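Local atomic coordinates of catalase (Bacillus pumilus, PDB entry 4QON), a protein that catalyses the breakdown of hydrogen peroxide to water and oxygen as a haem catalase, and here holds catechol in its haem pocket. Residues N130-F135 against T175-W180; S96-P101 against R109-F114; S72-T77 against V205-E210. All coordinates share one frame; numbering follows the deposited sequence.

In the fold
Along the chain contact 2 closes before contact 1 opens, and the two segments of contact 3 lie before and after both. Contacts 1 and 2 have centres about 13 Å apart and touch directly, Asn131 N lying 2.7 Å from Arg112 O just beyond the paired ends of strands 113-120 and 123-130; both reach the haem and the same catechol. Together they form part of the wall of the haem pocket where strands 88-96, 113-120 and 123-130 of the antiparallel sheet give way to loops. Contact 3 joins loops of that sheet too, but its centre lies about 30 Å from that of contact 1 and about 34 Å from that of contact 2, at the protein surface.

Contact 1: residues N130-F135 against T175-W180; sequences NNLPIF and THMLTW. With CAQ (catechol), chain G; HEM (protoporphyrin IX containing Fe), chain E.
Segment 130-135 runs as an irregular loop past the first turns of helix 175-181, coming nearest at Phe135 and Met177, whose CA atoms are 5.7 Å apart. A water joins the two backbones here, donating to Phe135 O and accepting from Met177 N. Met177 extends from the helix with CG anti to its amide nitrogen (chi1 -178°) and then bends at chi2, which lays SD 3.2 Å from Ile134 O and carries CE to Leu132 CD1 at 3.8 Å. Ile134 runs antiparallel to it, CG1 against SD, and sets its CD1 methyl over the face of the His176 imidazole, 3.4 Å from the ring centroid, a close CH-pi contact. The ring is also tied at ND1, which hydrogen-bonds to Thr282 O. Pro133 meets Trp180 in a second CH-pi contact: its CD stands 3.8 Å from the centroid of the six-membered ring, only 15° off the normal, while CG lies over CH2 and CZ2. The CB of Phe135 points away from the helix, although its ring still grazes Met177 CE; CE1 approaches catechol C5 at 3.4 Å, and the haem methyl CMC lies over one face of the ring. Asn130 faces the same catechol, to which His57 is hydrogen-bonded. The loop thus has an apolar helix-packing side and a ligand side, and forms part of the distal haem pocket of a catalase.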
# COMPACT_ATOMS: atom_id res chain seq x y z
N ASN A 130 11.83 27.85 -0.81
CA ASN A 130 11.30 28.25 -2.08
C ASN A 130 12.15 29.39 -2.64
O ASN A 130 12.92 29.97 -1.92
CB ASN A 130 9.87 28.77 -1.96
CG ASN A 130 8.81 27.68 -1.98
OD1 ASN A 130 9.04 26.54 -2.43
ND2 ASN A 130 7.62 28.03 -1.51
N ASN A 131 11.91 29.79 -3.88
CA ASN A 131 12.58 31.04 -4.41
C ASN A 131 12.13 32.28 -3.70
O ASN A 131 12.99 33.07 -3.19
CB ASN A 131 12.45 31.14 -5.94
CG ASN A 131 11.02 31.33 -6.41
OD1 ASN A 131 10.08 30.89 -5.74
ND2 ASN A 131 10.85 32.06 -7.50
N LEU A 132 10.81 32.48 -3.58
CA LEU A 132 10.28 33.67 -2.86
C LEU A 132 10.40 33.52 -1.32
O LEU A 132 10.33 32.41 -0.78
CB LEU A 132 8.81 33.94 -3.23
CG LEU A 132 8.42 33.83 -4.71
CD1 LEU A 132 6.92 34.00 -4.91
CD2 LEU A 132 9.16 34.85 -5.54
N PRO A 133 10.57 34.64 -0.60
CA PRO A 133 11.05 34.58 0.78
C PRO A 133 9.97 34.61 1.84
O PRO A 133 10.31 34.58 3.03
CB PRO A 133 11.94 35.86 0.88
CG PRO A 133 11.25 36.79 -0.02
CD PRO A 133 10.81 35.97 -1.20
N ILE A 134 8.71 34.69 1.43
CA ILE A 134 7.57 34.70 2.36
C ILE A 134 6.52 33.71 1.90
O ILE A 134 6.69 33.04 0.90
CB ILE A 134 6.94 36.07 2.48
CG1 ILE A 134 6.59 36.62 1.09
CG2 ILE A 134 7.87 37.04 3.19
CD1 ILE A 134 5.61 37.75 1.22
N PHE A 135 5.43 33.59 2.66
CA PHE A 135 4.35 32.70 2.28
C PHE A 135 2.97 33.40 2.36
O PHE A 135 2.85 34.49 2.89
CB PHE A 135 4.35 31.43 3.16
CG PHE A 135 3.92 30.17 2.43
CD1 PHE A 135 4.62 29.73 1.35
CD2 PHE A 135 2.81 29.43 2.84
CE1 PHE A 135 4.23 28.60 0.65
CE2 PHE A 135 2.41 28.29 2.15
CZ PHE A 135 3.13 27.87 1.06
N THR A 175 -1.49 39.01 1.34
CA THR A 175 -1.33 40.18 0.47
C THR A 175 0.15 40.45 0.10
O THR A 175 0.46 40.78 -1.04
CB THR A 175 -1.99 41.41 1.15
OG1 THR A 175 -3.36 41.12 1.47
CG2 THR A 175 -1.91 42.65 0.25
N HIS A 176 1.07 40.32 1.07
CA HIS A 176 2.49 40.46 0.75
C HIS A 176 2.95 39.45 -0.30
O HIS A 176 3.60 39.77 -1.28
CB HIS A 176 3.33 40.35 2.03
CG HIS A 176 4.75 40.79 1.90
ND1 HIS A 176 5.69 40.55 2.89
CD2 HIS A 176 5.39 41.49 0.94
CE1 HIS A 176 6.86 41.01 2.49
NE2 HIS A 176 6.69 41.63 1.34
N MET A 177 2.64 38.19 -0.06
CA MET A 177 3.07 37.13 -0.99
C MET A 177 2.54 37.32 -2.41
O MET A 177 3.29 37.18 -3.38
CB MET A 177 2.65 35.76 -0.46
CG MET A 177 3.08 34.56 -1.32
SD MET A 177 4.87 34.32 -1.42
CE MET A 177 4.92 32.62 -1.97
N LEU A 178 1.27 37.69 -2.53
CA LEU A 178 0.70 37.94 -3.86
C LEU A 178 1.40 39.10 -4.60
O LEU A 178 1.54 39.10 -5.81
CB LEU A 178 -0.82 38.16 -3.77
CG LEU A 178 -1.59 36.92 -3.25
CD1 LEU A 178 -2.96 37.27 -2.77
CD2 LEU A 178 -1.75 35.89 -4.36
N THR A 179 1.84 40.09 -3.82
CA THR A 179 2.60 41.20 -4.35
C THR A 179 3.97 40.79 -4.94
O THR A 179 4.49 41.49 -5.81
CB THR A 179 2.72 42.31 -3.26
OG1 THR A 179 1.41 42.64 -2.80
CG2 THR A 179 3.36 43.56 -3.81
N TRP A 180 4.59 39.72 -4.41
CA TRP A 180 5.78 39.15 -5.06
C TRP A 180 5.44 38.24 -6.20
O TRP A 180 6.11 38.30 -7.24
CB TRP A 180 6.62 38.34 -4.08
CG TRP A 180 7.34 39.06 -3.05
CD1 TRP A 180 6.80 39.68 -1.98
CD2 TRP A 180 8.76 39.12 -2.88
NE1 TRP A 180 7.79 40.17 -1.18
CE2 TRP A 180 9.00 39.86 -1.73
CE3 TRP A 180 9.84 38.70 -3.65
CZ2 TRP A 180 10.30 40.18 -1.31
CZ3 TRP A 180 11.13 39.02 -3.23
CH2 TRP A 180 11.34 39.74 -2.07
C1 CAQ G . 1.46 26.17 -2.08
C2 CAQ G . 2.02 25.07 -1.48
C3 CAQ G . 3.38 24.98 -1.34
O3 CAQ G . 4.00 23.93 -0.73
C4 CAQ G . 4.22 26.09 -1.86
O4 CAQ G . 5.54 25.97 -1.67
C5 CAQ G . 3.65 27.21 -2.45
C6 CAQ G . 2.26 27.21 -2.56
CHA HEM E . 6.81 19.60 -0.60
CHB HEM E . 3.63 20.30 2.93
CHC HEM E . 4.94 25.01 3.19
CHD HEM E . 8.57 24.08 0.09
C1A HEM E . 5.83 19.40 0.33
C2A HEM E . 5.13 18.15 0.53
C3A HEM E . 4.23 18.36 1.52
C4A HEM E . 4.39 19.72 1.95
CMA HEM E . 3.29 17.33 2.13
CAA HEM E . 5.37 16.84 -0.23
CBA HEM E . 6.67 16.21 0.32
CGA HEM E . 6.97 14.81 -0.22
O1A HEM E . 8.16 14.32 -0.14
O2A HEM E . 6.04 14.13 -0.70
C1B HEM E . 3.74 21.66 3.26
C2B HEM E . 2.91 22.27 4.26
C3B HEM E . 3.25 23.57 4.33
C4B HEM E . 4.36 23.77 3.37
CMB HEM E . 1.83 21.66 5.10
CAB HEM E . 2.67 24.59 5.23
CBB HEM E . 1.77 24.21 6.13
C1C HEM E . 6.07 25.16 2.41
C2C HEM E . 6.96 26.23 2.47
C3C HEM E . 7.98 25.96 1.57
C4C HEM E . 7.75 24.71 0.99
CMC HEM E . 6.89 27.47 3.32
CAC HEM E . 9.19 26.73 1.42
CBC HEM E . 9.54 27.39 2.51
C1D HEM E . 8.33 22.79 -0.36
C2D HEM E . 9.20 22.17 -1.35
C3D HEM E . 8.70 20.93 -1.56
C4D HEM E . 7.54 20.78 -0.67
CMD HEM E . 10.38 22.84 -2.01
CAD HEM E . 9.25 19.89 -2.49
CBD HEM E . 10.41 19.13 -1.83
CGD HEM E . 10.94 18.15 -2.87
O1D HEM E . 11.67 18.59 -3.79
O2D HEM E . 10.62 16.94 -2.82
NA HEM E . 5.37 20.36 1.22
NB HEM E . 4.60 22.60 2.78
NC HEM E . 6.61 24.24 1.56
ND HEM E . 7.39 21.91 0.05
FE HEM E . 6.06 22.27 1.32
O HOH W 1 1.86 37.09 2.40

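Contact 2: residues S96-P101 against R109-F114; sequences STVIHP and RDPRGF. With CAQ (catechol), chain H; CAQ (catechol), chain G; HEM (protoporphyrin IX containing Fe), chain E.
Strand 88-96 ends beside the start of strand 113-120 in an antiparallel hydrogen-bonded pair, Ser96 with Gly113 (Ser96 N to Gly113 O 3.2 Å, Gly113 N to Ser96 O 2.9 Å), after which segment 96-101 turns over the Asp110 side chain. The carboxylate of Asp110 divides its two oxygens between protein and ligand. OD2 accepts from Val98 N and Ile99 N, each at 3.0 Å and both from the same face: the Ile99 bond is nearly straight (168°) and arrives on the syn side, whereas Val98 N stands well above the carboxylate plane. A water bound to His100 N adds a third donor to OD2, a dense set of bonds that would probably stabilise negative charge there. OD1 turns to one of the catechols, accepting from its O4 and lying close to its O3 as well. Val98 has CG1 anti to its backbone N (chi1 180°), which aims that methyl at C1 of the other catechol, 3.6 Å away, and leaves CG2 against Pro111, whose CG touches the same ligand. One residue earlier, the Thr97 methyl CG2 rests over one face of the Arg112 guanidinium. That group is held by NH1, which bonds to Asp110 O at 2.8 Å almost exactly in the guanidinium plane and also to Leu108 O. Ser96 OG passes 3.5 Å from Gly113 CA and hydrogen-bonds to His57 ND1, while His57 NE2 binds the catechol near Val98; Ser96 is thus a second-shell residue that probably helps to orient the imidazole. A serine bonded to the distal histidine is a feature of the catalase haem pocket, and the valine and aspartate beside the two catechols are consistent with the channel leading to it.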
# COMPACT_ATOMS: atom_id res chain seq x y z
N SER A 96 11.54 22.74 -8.14
CA SER A 96 10.19 22.35 -8.57
C SER A 96 9.25 23.52 -8.82
O SER A 96 9.50 24.65 -8.32
CB SER A 96 9.64 21.45 -7.48
OG SER A 96 9.67 22.06 -6.19
N THR A 97 8.13 23.25 -9.52
CA THR A 97 6.95 24.09 -9.43
C THR A 97 6.11 23.69 -8.23
O THR A 97 6.59 22.89 -7.39
CB THR A 97 6.18 24.11 -10.77
OG1 THR A 97 5.66 22.84 -11.07
CG2 THR A 97 7.13 24.52 -11.96
N VAL A 98 4.87 24.13 -8.14
CA VAL A 98 4.06 23.78 -6.97
C VAL A 98 2.74 23.04 -7.22
O VAL A 98 2.51 21.98 -6.62
CB VAL A 98 3.76 25.02 -6.15
CG1 VAL A 98 2.92 24.63 -4.94
CG2 VAL A 98 5.06 25.66 -5.70
N ILE A 99 1.84 23.62 -8.00
CA ILE A 99 0.46 23.26 -7.97
C ILE A 99 0.07 22.15 -8.96
O ILE A 99 -0.63 21.22 -8.58
CB ILE A 99 -0.43 24.46 -8.20
CG1 ILE A 99 -0.36 25.38 -6.96
CG2 ILE A 99 -1.85 24.04 -8.49
CD1 ILE A 99 -0.92 24.81 -5.65
N HIS A 100 0.56 22.21 -10.19
CA HIS A 100 0.13 21.20 -11.18
C HIS A 100 0.89 19.89 -11.08
O HIS A 100 1.95 19.81 -10.39
CB HIS A 100 0.12 21.78 -12.55
CG HIS A 100 -0.91 22.85 -12.70
ND1 HIS A 100 -2.20 22.60 -13.12
CD2 HIS A 100 -0.86 24.16 -12.38
CE1 HIS A 100 -2.88 23.73 -13.14
NE2 HIS A 100 -2.09 24.69 -12.68
N PRO A 101 0.37 18.82 -11.75
CA PRO A 101 0.98 17.51 -11.54
C PRO A 101 2.31 17.30 -12.22
O PRO A 101 2.83 18.22 -12.89
CB PRO A 101 -0.11 16.51 -12.07
CG PRO A 101 -1.41 17.28 -12.01
CD PRO A 101 -0.96 18.69 -12.37
N ARG A 109 2.85 30.21 -13.78
CA ARG A 109 3.10 31.05 -12.58
C ARG A 109 2.96 30.21 -11.30
O ARG A 109 2.08 29.37 -11.19
CB ARG A 109 2.12 32.25 -12.52
CG ARG A 109 2.30 33.19 -11.32
CD ARG A 109 1.45 34.46 -11.39
NE ARG A 109 1.55 35.09 -12.71
CZ ARG A 109 2.57 35.84 -13.12
NH1 ARG A 109 3.57 36.16 -12.31
NH2 ARG A 109 2.59 36.30 -14.37
N ASP A 110 3.91 30.39 -10.38
CA ASP A 110 4.02 29.51 -9.18
C ASP A 110 5.29 29.96 -8.43
O ASP A 110 6.31 30.25 -9.05
CB ASP A 110 4.14 28.02 -9.61
CG ASP A 110 2.92 27.12 -9.18
OD1 ASP A 110 1.97 27.60 -8.48
OD2 ASP A 110 2.93 25.90 -9.53
N PRO A 111 5.28 29.88 -7.08
CA PRO A 111 6.57 29.77 -6.40
C PRO A 111 7.37 28.61 -6.99
O PRO A 111 6.77 27.71 -7.61
CB PRO A 111 6.17 29.50 -4.93
CG PRO A 111 4.76 29.96 -4.87
CD PRO A 111 4.17 29.58 -6.16
N ARG A 112 8.68 28.60 -6.75
CA ARG A 112 9.51 27.48 -7.11
C ARG A 112 10.14 26.92 -5.82
O ARG A 112 10.63 27.66 -4.98
CB ARG A 112 10.62 27.90 -8.09
CG ARG A 112 10.32 27.63 -9.56
CD ARG A 112 9.03 28.26 -10.05
NE ARG A 112 8.82 27.98 -11.47
CZ ARG A 112 7.79 28.42 -12.20
NH1 ARG A 112 6.83 29.14 -11.62
NH2 ARG A 112 7.72 28.11 -13.49
N GLY A 113 10.10 25.60 -5.69
CA GLY A 113 10.83 24.94 -4.64
C GLY A 113 12.30 24.85 -4.85
O GLY A 113 12.77 24.81 -5.99
N PHE A 114 13.02 24.87 -3.73
CA PHE A 114 14.45 25.02 -3.67
C PHE A 114 14.85 24.22 -2.41
O PHE A 114 15.04 24.78 -1.35
CB PHE A 114 14.82 26.52 -3.53
CG PHE A 114 16.25 26.86 -3.87
CD1 PHE A 114 17.32 26.14 -3.34
CD2 PHE A 114 16.54 27.93 -4.73
CE1 PHE A 114 18.64 26.46 -3.67
CE2 PHE A 114 17.84 28.24 -5.05
CZ PHE A 114 18.89 27.51 -4.53
C1 CAQ H . -1.87 32.27 -8.06
C2 CAQ H . -1.26 31.37 -8.91
C3 CAQ H . -0.39 30.42 -8.38
O3 CAQ H . 0.23 29.50 -9.13
C4 CAQ H . -0.12 30.37 -6.94
O4 CAQ H . 0.75 29.40 -6.50
C5 CAQ H . -0.76 31.30 -6.11
C6 CAQ H . -1.63 32.24 -6.68
C1 CAQ G . 1.46 26.17 -2.08
C2 CAQ G . 2.02 25.07 -1.48
C3 CAQ G . 3.38 24.98 -1.34
O3 CAQ G . 4.00 23.93 -0.73
C4 CAQ G . 4.22 26.09 -1.86
O4 CAQ G . 5.54 25.97 -1.67
C5 CAQ G . 3.65 27.21 -2.45
C6 CAQ G . 2.26 27.21 -2.56
CHA HEM E . 6.81 19.60 -0.60
CHB HEM E . 3.63 20.30 2.93
CHC HEM E . 4.94 25.01 3.19
CHD HEM E . 8.57 24.08 0.09
C1A HEM E . 5.83 19.40 0.33
C2A HEM E . 5.13 18.15 0.53
C3A HEM E . 4.23 18.36 1.52
C4A HEM E . 4.39 19.72 1.95
CMA HEM E . 3.29 17.33 2.13
CAA HEM E . 5.37 16.84 -0.23
CBA HEM E . 6.67 16.21 0.32
CGA HEM E . 6.97 14.81 -0.22
O1A HEM E . 8.16 14.32 -0.14
O2A HEM E . 6.04 14.13 -0.70
C1B HEM E . 3.74 21.66 3.26
C2B HEM E . 2.91 22.27 4.26
C3B HEM E . 3.25 23.57 4.33
C4B HEM E . 4.36 23.77 3.37
CMB HEM E . 1.83 21.66 5.10
CAB HEM E . 2.67 24.59 5.23
CBB HEM E . 1.77 24.21 6.13
C1C HEM E . 6.07 25.16 2.41
C2C HEM E . 6.96 26.23 2.47
C3C HEM E . 7.98 25.96 1.57
C4C HEM E . 7.75 24.71 0.99
CMC HEM E . 6.89 27.47 3.32
CAC HEM E . 9.19 26.73 1.42
CBC HEM E . 9.54 27.39 2.51
C1D HEM E . 8.33 22.79 -0.36
C2D HEM E . 9.20 22.17 -1.35
C3D HEM E . 8.70 20.93 -1.56
C4D HEM E . 7.54 20.78 -0.67
CMD HEM E . 10.38 22.84 -2.01
CAD HEM E . 9.25 19.89 -2.49
CBD HEM E . 10.41 19.13 -1.83
CGD HEM E . 10.94 18.15 -2.87
O1D HEM E . 11.67 18.59 -3.79
O2D HEM E . 10.62 16.94 -2.82
NA HEM E . 5.37 20.36 1.22
NB HEM E . 4.60 22.60 2.78
NC HEM E . 6.61 24.24 1.56
ND HEM E . 7.39 21.91 0.05
FE HEM E . 6.06 22.27 1.32
O HOH W 2 2.21 24.20 -11.51

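Contact 3: residues S72-T77 against V205-E210; sequences SMEKHT and VNKYGE. With NA (sodium ion), chain K.
With CG between its backbone N and carbonyl carbon (chi1 75°), Asn206 brings its amide up against the Lys75-His76 backbone, and a chi2 of 4° turns ND2 toward Lys75 O. The resulting hydrogen bond is 3.0 Å long and almost straight at 177°; the acceptor lies in the amide plane of Asn206, although the donor sits above the plane of the Lys75 carbonyl. ND2 also gives a bond to Glu210 OE1 at 2.9 Å, met on the anti side of that carboxylate. On the other branch OD1 accepts from Tyr208 N and Glu210 N, which approach from opposite faces of its plane. The Tyr208 bond makes an Asx turn, laid over the type I beta turn from Asn206 to Gly209. With four bonds on one amide, the rotation of Asn206 is fixed and a single side chain both braces its own turn and joins it to the facing loop. Water 4 connects Glu74 O to Lys207 N, both at 2.8 Å, and nearby Glu74 OE1 and Lys207 NZ remain 4.6 Å apart, too far for a salt bridge. At the far end of its loop, Ser72 OG binds a sodium ion at 2.3 Å, with Glu85 and four waters as further ligands. Thr77 CA lies 3.5 Å from Val205 O, and its OG1 bonds to Gly324 O and Ala79 N. The contact therefore joins the loop following strand 60-69 to the turn between strands 202-205 and 211-220, with Trp204 of strand 202-205 touching Met73, His76 and Thr77 and strand 325-327 alongside Thr77 and Val205.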
# COMPACT_ATOMS: atom_id res chain seq x y z
N SER A 72 33.39 30.46 8.71
CA SER A 72 32.85 29.63 9.80
C SER A 72 31.81 30.38 10.65
O SER A 72 31.96 31.56 10.92
CB SER A 72 33.99 29.05 10.66
OG SER A 72 34.52 30.03 11.54
N MET A 73 30.79 29.64 11.12
CA MET A 73 29.63 30.24 11.76
C MET A 73 29.58 29.87 13.26
O MET A 73 28.54 30.02 13.93
CB MET A 73 28.34 29.81 11.00
CG MET A 73 28.07 30.51 9.68
SD MET A 73 27.75 32.30 9.86
CE MET A 73 29.20 32.91 8.99
N GLU A 74 30.69 29.38 13.81
CA GLU A 74 30.66 28.81 15.13
C GLU A 74 30.33 29.79 16.23
O GLU A 74 29.90 29.36 17.31
CB GLU A 74 31.96 28.06 15.44
CG GLU A 74 33.10 28.89 15.87
CD GLU A 74 33.75 28.32 17.09
OE1 GLU A 74 33.81 29.03 18.12
OE2 GLU A 74 34.20 27.14 17.02
N LYS A 75 30.54 31.10 16.00
CA LYS A 75 30.11 32.11 16.99
C LYS A 75 28.60 32.07 17.21
O LYS A 75 28.14 32.41 18.30
CB LYS A 75 30.49 33.54 16.59
CG LYS A 75 31.99 33.83 16.69
CD LYS A 75 32.22 35.30 17.03
CE LYS A 75 33.61 35.87 16.67
NZ LYS A 75 34.67 34.89 16.34
N HIS A 76 27.86 31.58 16.20
CA HIS A 76 26.40 31.63 16.22
C HIS A 76 25.72 30.28 16.20
O HIS A 76 24.61 30.18 16.64
CB HIS A 76 25.87 32.47 15.05
CG HIS A 76 26.58 33.78 14.88
ND1 HIS A 76 26.52 34.79 15.82
CD2 HIS A 76 27.36 34.24 13.87
CE1 HIS A 76 27.27 35.79 15.41
NE2 HIS A 76 27.79 35.49 14.24
N THR A 77 26.38 29.25 15.70
CA THR A 77 25.79 27.92 15.66
C THR A 77 26.91 26.89 15.85
O THR A 77 27.96 27.02 15.30
CB THR A 77 24.97 27.68 14.35
OG1 THR A 77 24.48 26.32 14.30
CG2 THR A 77 25.82 27.92 13.09
N VAL A 205 21.88 27.91 17.53
CA VAL A 205 22.28 27.72 18.92
C VAL A 205 23.73 27.31 18.99
O VAL A 205 24.17 26.40 18.31
CB VAL A 205 21.48 26.62 19.68
CG1 VAL A 205 21.91 26.57 21.14
CG2 VAL A 205 20.00 26.94 19.61
N ASN A 206 24.48 28.07 19.79
CA ASN A 206 25.94 27.93 19.75
C ASN A 206 26.43 27.05 20.86
O ASN A 206 25.63 26.53 21.63
CB ASN A 206 26.64 29.32 19.68
CG ASN A 206 26.63 30.08 21.01
OD1 ASN A 206 26.19 29.61 22.04
ND2 ASN A 206 27.14 31.28 20.95
N LYS A 207 27.73 26.81 20.94
CA LYS A 207 28.26 25.89 21.94
C LYS A 207 28.03 26.31 23.40
O LYS A 207 28.08 25.48 24.29
CB LYS A 207 29.77 25.66 21.73
CG LYS A 207 30.66 26.86 22.05
CD LYS A 207 32.10 26.60 21.65
CE LYS A 207 33.09 27.62 22.20
NZ LYS A 207 34.51 27.12 22.20
N TYR A 208 27.76 27.60 23.61
CA TYR A 208 27.52 28.14 24.93
C TYR A 208 26.03 28.08 25.28
O TYR A 208 25.64 28.57 26.33
CB TYR A 208 28.01 29.60 25.03
CG TYR A 208 29.52 29.76 24.88
CD1 TYR A 208 30.39 29.22 25.84
CD2 TYR A 208 30.06 30.40 23.81
CE1 TYR A 208 31.75 29.34 25.71
CE2 TYR A 208 31.45 30.54 23.66
CZ TYR A 208 32.27 29.99 24.62
OH TYR A 208 33.62 30.10 24.51
N GLY A 209 25.20 27.57 24.37
CA GLY A 209 23.73 27.58 24.54
C GLY A 209 23.04 28.89 24.16
O GLY A 209 21.86 29.06 24.41
N GLU A 210 23.76 29.83 23.56
CA GLU A 210 23.15 31.07 23.19
C GLU A 210 22.43 30.90 21.85
O GLU A 210 22.90 30.19 20.97
CB GLU A 210 24.21 32.16 23.07
CG GLU A 210 25.00 32.34 24.36
CD GLU A 210 26.31 33.10 24.20
OE1 GLU A 210 26.87 33.20 23.06
OE2 GLU A 210 26.77 33.62 25.25
NA NA K . 35.89 31.87 11.34
O HOH W 3 34.44 32.97 10.54
O HOH W 4 29.38 26.95 18.68
O HOH W 5 23.45 32.10 18.71
O HOH W 6 35.49 32.48 13.17
O HOH W 7 37.19 30.68 11.90
O HOH W 8 37.27 33.42 10.79